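Local atomic coordinates of frutapin (Artocarpus altilis, PDB entry 5KRP), a protein that probably binds carbohydrates, as a breadfruit lectin of the jacalin-related family. Residues I29-F41 against R93-N105. Sequence-based numbering, arbitrary orientation.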
ATOM      1  N   ILE A  29      10.185 -10.279  18.209  1.00 18.09           N
ATOM      2  CA  ILE A  29       9.962 -11.406  19.165  1.00 19.19           C
ATOM      3  C   ILE A  29       8.498 -11.616  19.348  1.00 17.54           C
ATOM      4  O   ILE A  29       7.711 -10.662  19.585  1.00 18.73           O
ATOM      5  CB  ILE A  29      10.620 -11.120  20.547  1.00 21.21           C
ATOM      6  CG1 ILE A  29      12.150 -11.001  20.431  1.00 24.92           C
ATOM      7  CG2 ILE A  29      10.235 -12.158  21.645  1.00 22.99           C
ATOM      8  CD1 ILE A  29      12.823 -10.266  21.590  1.00 25.17           C
ATOM      9  N   ILE A  30       8.158 -12.900  19.419  1.00 18.31           N
ATOM     10  CA  ILE A  30       6.794 -13.333  19.810  1.00 18.99           C
ATOM     11  C   ILE A  30       6.887 -14.156  21.105  1.00 19.05           C
ATOM     12  O   ILE A  30       7.700 -15.051  21.154  1.00 20.04           O
ATOM     13  CB  ILE A  30       6.104 -14.163  18.719  1.00 18.49           C
ATOM     14  CG1 ILE A  30       5.912 -13.295  17.466  1.00 20.82           C
ATOM     15  CG2 ILE A  30       4.731 -14.635  19.206  1.00 18.81           C
ATOM     16  CD1 ILE A  30       5.563 -14.097  16.232  1.00 24.51           C
ATOM     17  N   GLU A  31       6.109 -13.780  22.126  1.00 20.82           N
ATOM     18  CA  GLU A  31       6.052 -14.564  23.403  1.00 23.57           C
ATOM     19  C   GLU A  31       4.639 -15.104  23.582  1.00 21.81           C
ATOM     20  O   GLU A  31       3.677 -14.360  23.497  1.00 20.66           O
ATOM     21  CB  GLU A  31       6.390 -13.665  24.586  1.00 27.93           C
ATOM     22  CG  GLU A  31       7.806 -13.091  24.532  1.00 35.90           C
ATOM     23  CD  GLU A  31       8.141 -12.214  25.742  1.00 46.43           C
ATOM     24  OE1 GLU A  31       8.162 -12.770  26.878  1.00 67.96           O
ATOM     25  OE2 GLU A  31       8.391 -10.996  25.558  1.00 50.03           O
ATOM     26  N   LEU A  32       4.511 -16.400  23.811  1.00 20.43           N
ATOM     27  CA  LEU A  32       3.225 -16.927  24.040  1.00 19.07           C
ATOM     28  C   LEU A  32       3.295 -17.953  25.158  1.00 22.08           C
ATOM     29  O   LEU A  32       4.393 -18.376  25.529  1.00 21.76           O
ATOM     30  CB  LEU A  32       2.665 -17.496  22.738  1.00 22.92           C
ATOM     31  CG  LEU A  32       3.392 -18.581  22.025  1.00 22.89           C
ATOM     32  CD1 LEU A  32       2.999 -19.965  22.628  1.00 24.88           C
ATOM     33  CD2 LEU A  32       3.041 -18.610  20.563  1.00 24.52           C
ATOM     34  N   SER A  33       2.118 -18.269  25.722  1.00 19.49           N
ATOM     35  CA  SER A  33       1.998 -19.435  26.661  1.00 21.04           C
ATOM     36  C   SER A  33       1.018 -20.444  26.095  1.00 21.59           C
ATOM     37  O   SER A  33       0.144 -20.107  25.266  1.00 19.29           O
ATOM     38  CB  SER A  33       1.618 -19.005  28.064  1.00 20.98           C
ATOM     39  OG  SER A  33       0.269 -18.630  28.127  1.00 20.06           O
ATOM     40  N   TYR A  34       1.225 -21.715  26.443  1.00 20.83           N
ATOM     41  CA  TYR A  34       0.398 -22.778  25.953  1.00 20.63           C
ATOM     42  C   TYR A  34       0.354 -23.980  26.923  1.00 23.32           C
ATOM     43  O   TYR A  34       1.272 -24.153  27.752  1.00 20.51           O
ATOM     44  CB  TYR A  34       0.880 -23.318  24.635  1.00 21.01           C
ATOM     45  CG  TYR A  34       2.238 -23.978  24.686  1.00 21.80           C
ATOM     46  CD1 TYR A  34       3.420 -23.214  24.632  1.00 26.26           C
ATOM     47  CD2 TYR A  34       2.352 -25.400  24.784  1.00 25.63           C
ATOM     48  CE1 TYR A  34       4.687 -23.838  24.683  1.00 27.49           C
ATOM     49  CE2 TYR A  34       3.609 -26.015  24.867  1.00 27.34           C
ATOM     50  CZ  TYR A  34       4.755 -25.228  24.770  1.00 29.30           C
ATOM     51  OH  TYR A  34       6.008 -25.789  24.827  1.00 35.73           O
ATOM     52  N   LYS A  35      -0.715 -24.749  26.736  1.00 22.82           N
ATOM     53  CA  LYS A  35      -0.781 -26.155  27.230  1.00 24.29           C
ATOM     54  C   LYS A  35      -1.844 -26.875  26.386  1.00 25.08           C
ATOM     55  O   LYS A  35      -1.562 -27.272  25.250  1.00 26.69           O
ATOM     56  CB  LYS A  35      -0.990 -26.145  28.800  1.00 29.14           C
ATOM     57  CG  LYS A  35      -0.832 -27.550  29.405  1.00 30.74           C
ATOM     58  CD  LYS A  35       0.627 -27.953  29.484  1.00 35.65           C
ATOM     59  CE  LYS A  35       0.815 -29.454  29.810  1.00 40.20           C
ATOM     60  NZ  LYS A  35       2.206 -29.754  30.290  1.00 44.75           N
ATOM     61  N   GLU A  36      -3.099 -26.922  26.836  1.00 24.63           N
ATOM     62  CA  GLU A  36      -4.154 -27.489  26.023  1.00 25.66           C
ATOM     63  C   GLU A  36      -4.565 -26.557  24.872  1.00 23.45           C
ATOM     64  O   GLU A  36      -5.146 -26.983  23.873  1.00 24.21           O
ATOM     65  CB  GLU A  36      -5.377 -27.794  26.912  1.00 29.38           C
ATOM     66  CG  GLU A  36      -5.056 -28.927  27.895  1.00 32.53           C
ATOM     67  CD  GLU A  36      -4.414 -28.496  29.202  1.00 33.18           C
ATOM     68  OE1 GLU A  36      -4.268 -27.280  29.565  1.00 29.69           O
ATOM     69  OE2 GLU A  36      -4.113 -29.452  29.954  1.00 39.00           O
ATOM     70  N   ALA A  37      -4.321 -25.288  25.092  1.00 21.37           N
ATOM     71  CA  ALA A  37      -4.685 -24.260  24.093  1.00 19.65           C
ATOM     72  C   ALA A  37      -3.589 -23.206  24.177  1.00 20.22           C
ATOM     73  O   ALA A  37      -2.699 -23.291  25.020  1.00 17.56           O
ATOM     74  CB  ALA A  37      -6.034 -23.673  24.411  1.00 20.83           C
ATOM     75  N   ILE A  38      -3.719 -22.124  23.388  1.00 19.13           N
ATOM     76  CA  ILE A  38      -2.874 -20.971  23.588  1.00 18.06           C
ATOM     77  C   ILE A  38      -3.487 -20.019  24.596  1.00 17.00           C
ATOM     78  O   ILE A  38      -4.706 -19.680  24.526  1.00 18.17           O
ATOM     79  CB  ILE A  38      -2.664 -20.215  22.205  1.00 17.18           C
ATOM     80  CG1 ILE A  38      -2.150 -21.141  21.119  1.00 18.05           C
ATOM     81  CG2 ILE A  38      -1.825 -18.960  22.426  1.00 18.58           C
ATOM     82  CD1 ILE A  38      -0.805 -21.768  21.340  1.00 18.41           C
ATOM     83  N   GLY A  39      -2.642 -19.565  25.543  1.00 18.75           N
ATOM     84  CA  GLY A  39      -2.966 -18.616  26.578  1.00 20.36           C
ATOM     85  C   GLY A  39      -2.493 -17.196  26.221  1.00 19.61           C
ATOM     86  O   GLY A  39      -3.189 -16.438  25.584  1.00 20.41           O
ATOM     87  N   SER A  40      -1.321 -16.815  26.709  1.00 19.22           N
ATOM     88  CA  SER A  40      -0.805 -15.472  26.532  1.00 18.34           C
ATOM     89  C   SER A  40      -0.273 -15.298  25.091  1.00 16.76           C
ATOM     90  O   SER A  40       0.164 -16.229  24.465  1.00 17.97           O
ATOM     91  CB  SER A  40       0.343 -15.262  27.496  1.00 20.02           C
ATOM     92  OG  SER A  40      -0.075 -15.407  28.874  1.00 18.99           O
ATOM     93  N   PHE A  41      -0.235 -14.058  24.662  1.00 17.49           N
ATOM     94  CA  PHE A  41       0.308 -13.690  23.387  1.00 19.75           C
ATOM     95  C   PHE A  41       0.707 -12.234  23.470  1.00 20.16           C
ATOM     96  O   PHE A  41      -0.113 -11.331  23.682  1.00 20.83           O
ATOM     97  CB  PHE A  41      -0.728 -13.935  22.262  1.00 19.07           C
ATOM     98  CG  PHE A  41      -0.148 -13.731  20.864  1.00 18.55           C
ATOM     99  CD1 PHE A  41      -0.102 -12.465  20.304  1.00 19.27           C
ATOM    100  CD2 PHE A  41       0.381 -14.788  20.157  1.00 20.37           C
ATOM    101  CE1 PHE A  41       0.393 -12.305  18.968  1.00 19.41           C
ATOM    102  CE2 PHE A  41       0.917 -14.621  18.886  1.00 21.14           C
ATOM    103  CZ  PHE A  41       0.933 -13.400  18.311  1.00 19.32           C
ATOM    104  N   ARG A  93     -18.660 -23.208  25.972  1.00 42.03           N
ATOM    105  CA  ARG A  93     -18.043 -24.018  24.934  1.00 41.51           C
ATOM    106  C   ARG A  93     -17.591 -23.156  23.671  1.00 37.66           C
ATOM    107  O   ARG A  93     -17.789 -23.501  22.503  1.00 37.22           O
ATOM    108  CB  ARG A  93     -18.977 -25.124  24.528  1.00 46.90           C
ATOM    109  CG  ARG A  93     -18.157 -26.296  24.086  1.00 57.05           C
ATOM    110  CD  ARG A  93     -18.923 -27.593  24.101  1.00 63.28           C
ATOM    111  NE  ARG A  93     -18.299 -28.516  23.165  1.00 63.46           N
ATOM    112  CZ  ARG A  93     -18.393 -28.428  21.835  1.00 66.82           C
ATOM    113  NH1 ARG A  93     -19.083 -27.431  21.248  1.00 64.66           N
ATOM    114  NH2 ARG A  93     -17.777 -29.345  21.080  1.00 65.86           N
ATOM    115  N   THR A  94     -17.004 -22.016  23.929  1.00 29.16           N
ATOM    116  CA  THR A  94     -16.696 -21.099  22.811  1.00 24.95           C
ATOM    117  C   THR A  94     -15.368 -21.602  22.077  1.00 24.16           C
ATOM    118  O   THR A  94     -14.466 -22.075  22.769  1.00 23.97           O
ATOM    119  CB  THR A  94     -16.600 -19.715  23.342  1.00 24.74           C
ATOM    120  OG1 THR A  94     -16.675 -18.831  22.239  1.00 22.02           O
ATOM    121  CG2 THR A  94     -15.352 -19.487  24.194  1.00 24.29           C
ATOM    122  N   PRO A  95     -15.290 -21.518  20.755  1.00 21.46           N
ATOM    123  CA  PRO A  95     -14.009 -21.820  20.076  1.00 20.08           C
ATOM    124  C   PRO A  95     -12.891 -20.859  20.503  1.00 18.76           C
ATOM    125  O   PRO A  95     -13.093 -19.667  20.636  1.00 18.87           O
ATOM    126  CB  PRO A  95     -14.340 -21.649  18.597  1.00 21.57           C
ATOM    127  CG  PRO A  95     -15.865 -21.748  18.524  1.00 21.91           C
ATOM    128  CD  PRO A  95     -16.302 -21.087  19.738  1.00 22.11           C
ATOM    129  N   VAL A  96     -11.721 -21.431  20.707  1.00 18.22           N
ATOM    130  CA  VAL A  96     -10.492 -20.724  20.974  1.00 17.72           C
ATOM    131  C   VAL A  96      -9.351 -21.225  20.097  1.00 17.41           C
ATOM    132  O   VAL A  96      -9.462 -22.215  19.358  1.00 17.25           O
ATOM    133  CB  VAL A  96     -10.074 -20.841  22.492  1.00 17.50           C
ATOM    134  CG1 VAL A  96     -11.172 -20.400  23.397  1.00 18.93           C
ATOM    135  CG2 VAL A  96      -9.633 -22.244  22.850  1.00 17.41           C
ATOM    136  N   VAL A  97      -8.211 -20.535  20.181  1.00 16.19           N
ATOM    137  CA  VAL A  97      -7.027 -20.957  19.445  1.00 16.46           C
ATOM    138  C   VAL A  97      -6.307 -22.023  20.248  1.00 16.92           C
ATOM    139  O   VAL A  97      -5.787 -21.729  21.315  1.00 19.14           O
ATOM    140  CB  VAL A  97      -6.042 -19.774  19.199  1.00 16.43           C
ATOM    141  CG1 VAL A  97      -4.807 -20.249  18.456  1.00 15.13           C
ATOM    142  CG2 VAL A  97      -6.773 -18.622  18.474  1.00 16.30           C
ATOM    143  N   ARG A  98      -6.340 -23.235  19.722  1.00 16.98           N
ATOM    144  CA  ARG A  98      -5.854 -24.443  20.397  1.00 17.93           C
ATOM    145  C   ARG A  98      -4.388 -24.635  20.116  1.00 18.44           C
ATOM    146  O   ARG A  98      -3.630 -25.103  20.979  1.00 18.74           O
ATOM    147  CB  ARG A  98      -6.660 -25.698  20.005  1.00 18.88           C
ATOM    148  CG  ARG A  98      -8.138 -25.689  20.389  1.00 21.90           C
ATOM    149  CD  ARG A  98      -8.405 -25.620  21.883  1.00 25.54           C
ATOM    150  NE  ARG A  98      -7.729 -26.752  22.472  1.00 26.46           N
ATOM    151  CZ  ARG A  98      -8.246 -27.969  22.573  1.00 30.45           C
ATOM    152  NH1 ARG A  98      -9.512 -28.224  22.240  1.00 30.12           N
ATOM    153  NH2 ARG A  98      -7.469 -28.924  23.004  1.00 30.32           N
ATOM    154  N   SER A  99      -3.938 -24.196  18.944  1.00 17.47           N
ATOM    155  CA  SER A  99      -2.526 -24.366  18.560  1.00 16.66           C
ATOM    156  C   SER A  99      -2.097 -23.200  17.618  1.00 18.64           C
ATOM    157  O   SER A  99      -2.934 -22.721  16.823  1.00 17.57           O
ATOM    158  CB  SER A  99      -2.346 -25.640  17.766  1.00 18.51           C
ATOM    159  OG  SER A  99      -1.000 -25.978  17.641  1.00 24.10           O
ATOM    160  N   LEU A 100      -0.806 -22.892  17.646  1.00 18.01           N
ATOM    161  CA  LEU A 100      -0.165 -21.994  16.669  1.00 17.24           C
ATOM    162  C   LEU A 100       1.171 -22.603  16.184  1.00 20.17           C
ATOM    163  O   LEU A 100       1.896 -23.268  16.917  1.00 19.89           O
ATOM    164  CB  LEU A 100       0.085 -20.587  17.220  1.00 17.65           C
ATOM    165  CG  LEU A 100      -1.125 -19.739  17.445  1.00 18.72           C
ATOM    166  CD1 LEU A 100      -0.752 -18.540  18.224  1.00 20.19           C
ATOM    167  CD2 LEU A 100      -1.752 -19.298  16.107  1.00 20.63           C
ATOM    168  N   LYS A 101       1.522 -22.296  14.950  1.00 17.75           N
ATOM    169  CA  LYS A 101       2.829 -22.665  14.355  1.00 17.86           C
ATOM    170  C   LYS A 101       3.243 -21.523  13.376  1.00 19.55           C
ATOM    171  O   LYS A 101       2.386 -20.963  12.675  1.00 17.28           O
ATOM    172  CB  LYS A 101       2.679 -23.942  13.541  1.00 19.19           C
ATOM    173  CG  LYS A 101       3.979 -24.389  12.962  1.00 23.26           C
ATOM    174  CD  LYS A 101       3.816 -25.449  11.903  1.00 28.81           C
ATOM    175  CE  LYS A 101       3.431 -26.761  12.441  1.00 33.73           C
ATOM    176  NZ  LYS A 101       3.503 -27.717  11.268  1.00 37.12           N
ATOM    177  N   PHE A 102       4.538 -21.217  13.353  1.00 20.52           N
ATOM    178  CA  PHE A 102       5.094 -20.067  12.587  1.00 20.42           C
ATOM    179  C   PHE A 102       6.223 -20.608  11.765  1.00 20.89           C
ATOM    180  O   PHE A 102       7.051 -21.387  12.285  1.00 21.37           O
ATOM    181  CB  PHE A 102       5.660 -19.049  13.543  1.00 20.05           C
ATOM    182  CG  PHE A 102       4.662 -18.387  14.385  1.00 20.88           C
ATOM    183  CD1 PHE A 102       3.833 -17.439  13.866  1.00 21.82           C
ATOM    184  CD2 PHE A 102       4.486 -18.774  15.732  1.00 23.07           C
ATOM    185  CE1 PHE A 102       2.874 -16.832  14.665  1.00 21.98           C
ATOM    186  CE2 PHE A 102       3.469 -18.210  16.531  1.00 22.05           C
ATOM    187  CZ  PHE A 102       2.674 -17.204  16.005  1.00 22.39           C
ATOM    188  N   LYS A 103       6.246 -20.234  10.509  1.00 19.76           N
ATOM    189  CA  LYS A 103       7.398 -20.577   9.637  1.00 20.72           C
ATOM    190  C   LYS A 103       8.063 -19.306   9.138  1.00 19.97           C
ATOM    191  O   LYS A 103       7.390 -18.281   8.967  1.00 17.99           O
ATOM    192  CB  LYS A 103       6.949 -21.365   8.444  1.00 22.68           C
ATOM    193  CG  LYS A 103       6.334 -22.692   8.858  1.00 28.93           C
ATOM    194  CD  LYS A 103       6.280 -23.662   7.691  1.00 34.55           C
ATOM    195  CE  LYS A 103       5.463 -24.892   8.083  1.00 42.02           C
ATOM    196  NZ  LYS A 103       5.129 -25.708   6.869  1.00 47.69           N
ATOM    197  N   THR A 104       9.395 -19.345   8.955  1.00 18.47           N
ATOM    198  CA  THR A 104      10.135 -18.180   8.426  1.00 19.33           C
ATOM    199  C   THR A 104      10.771 -18.374   7.041  1.00 19.81           C
ATOM    200  O   THR A 104      10.975 -19.514   6.543  1.00 20.29           O
ATOM    201  CB  THR A 104      11.216 -17.679   9.397  1.00 21.05           C
ATOM    202  OG1 THR A 104      12.374 -18.509   9.263  1.00 20.30           O
ATOM    203  CG2 THR A 104      10.745 -17.678  10.848  1.00 20.81           C
ATOM    204  N   ASN A 105      11.077 -17.232   6.398  1.00 20.22           N
ATOM    205  CA  ASN A 105      11.768 -17.208   5.099  1.00 22.37           C
ATOM    206  C   ASN A 105      13.145 -17.921   5.118  1.00 22.73           C
ATOM    207  O   ASN A 105      13.654 -18.293   4.078  1.00 29.81           O
ATOM    208  CB  ASN A 105      11.899 -15.772   4.582  1.00 21.31           C
ATOM    209  CG  ASN A 105      12.821 -14.961   5.402  1.00 20.23           C
ATOM    210  OD1 ASN A 105      12.833 -15.052   6.623  1.00 22.22           O
ATOM    211  ND2 ASN A 105      13.654 -14.152   4.740  1.00 22.76           N
TER
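At Ala37 the hairpin 29-41 comes down onto strand 95-104, where Ala37 CA lies 3.9 Å from Arg98 CA, while strand 29-34 passes over the same strand at an axis distance of 9.1 Å and 134° between their directions. Two bonded sites pin the turn end. Ile38 N gives a nearly straight hydrogen bond to Val97 O, 3.0 Å away. Arg98 starts away from the hairpin, but bends at chi2 and chi3 (-62° and -57°) and curls back with CD against the Ala37 methyl, which puts the edge of its guanidinium toward Glu36 O. NE (2.9 Å) and NH2 (3.1 Å) of Arg98 both grip that Glu36 oxygen, from one face of its carbonyl plane; a salt bridge from NH2 to Glu115 probably steadies the group further. Farther along, contact is apolar. Ile38 lays CG1 against Val97 CG1 (3.9 Å) and the branch point of Leu100, with CD1 reaching the backbone at Ser99 and Leu100. The Phe102 ring takes Ile30 CD1 over one face, 4.3 Å from its centroid, a CH-pi contact, and Leu32 CD2 at its edge. Phe102 CZ in turn lies near the plane of the Phe41 ring, at its edge, 4.2 Å from Phe41 CE2. Two four-stranded antiparallel sheets of the jacalin-like beta-prism meet here: 26-34 and 38-47 are central in one, 95-104 in the other, where Arg98 and Ser99 form a classic beta bulge opposite Tyr83. Strand 141-149 of the third sheet closes the core, Leu141 touching Ile38 and Val97, and Ile144 touching Phe41.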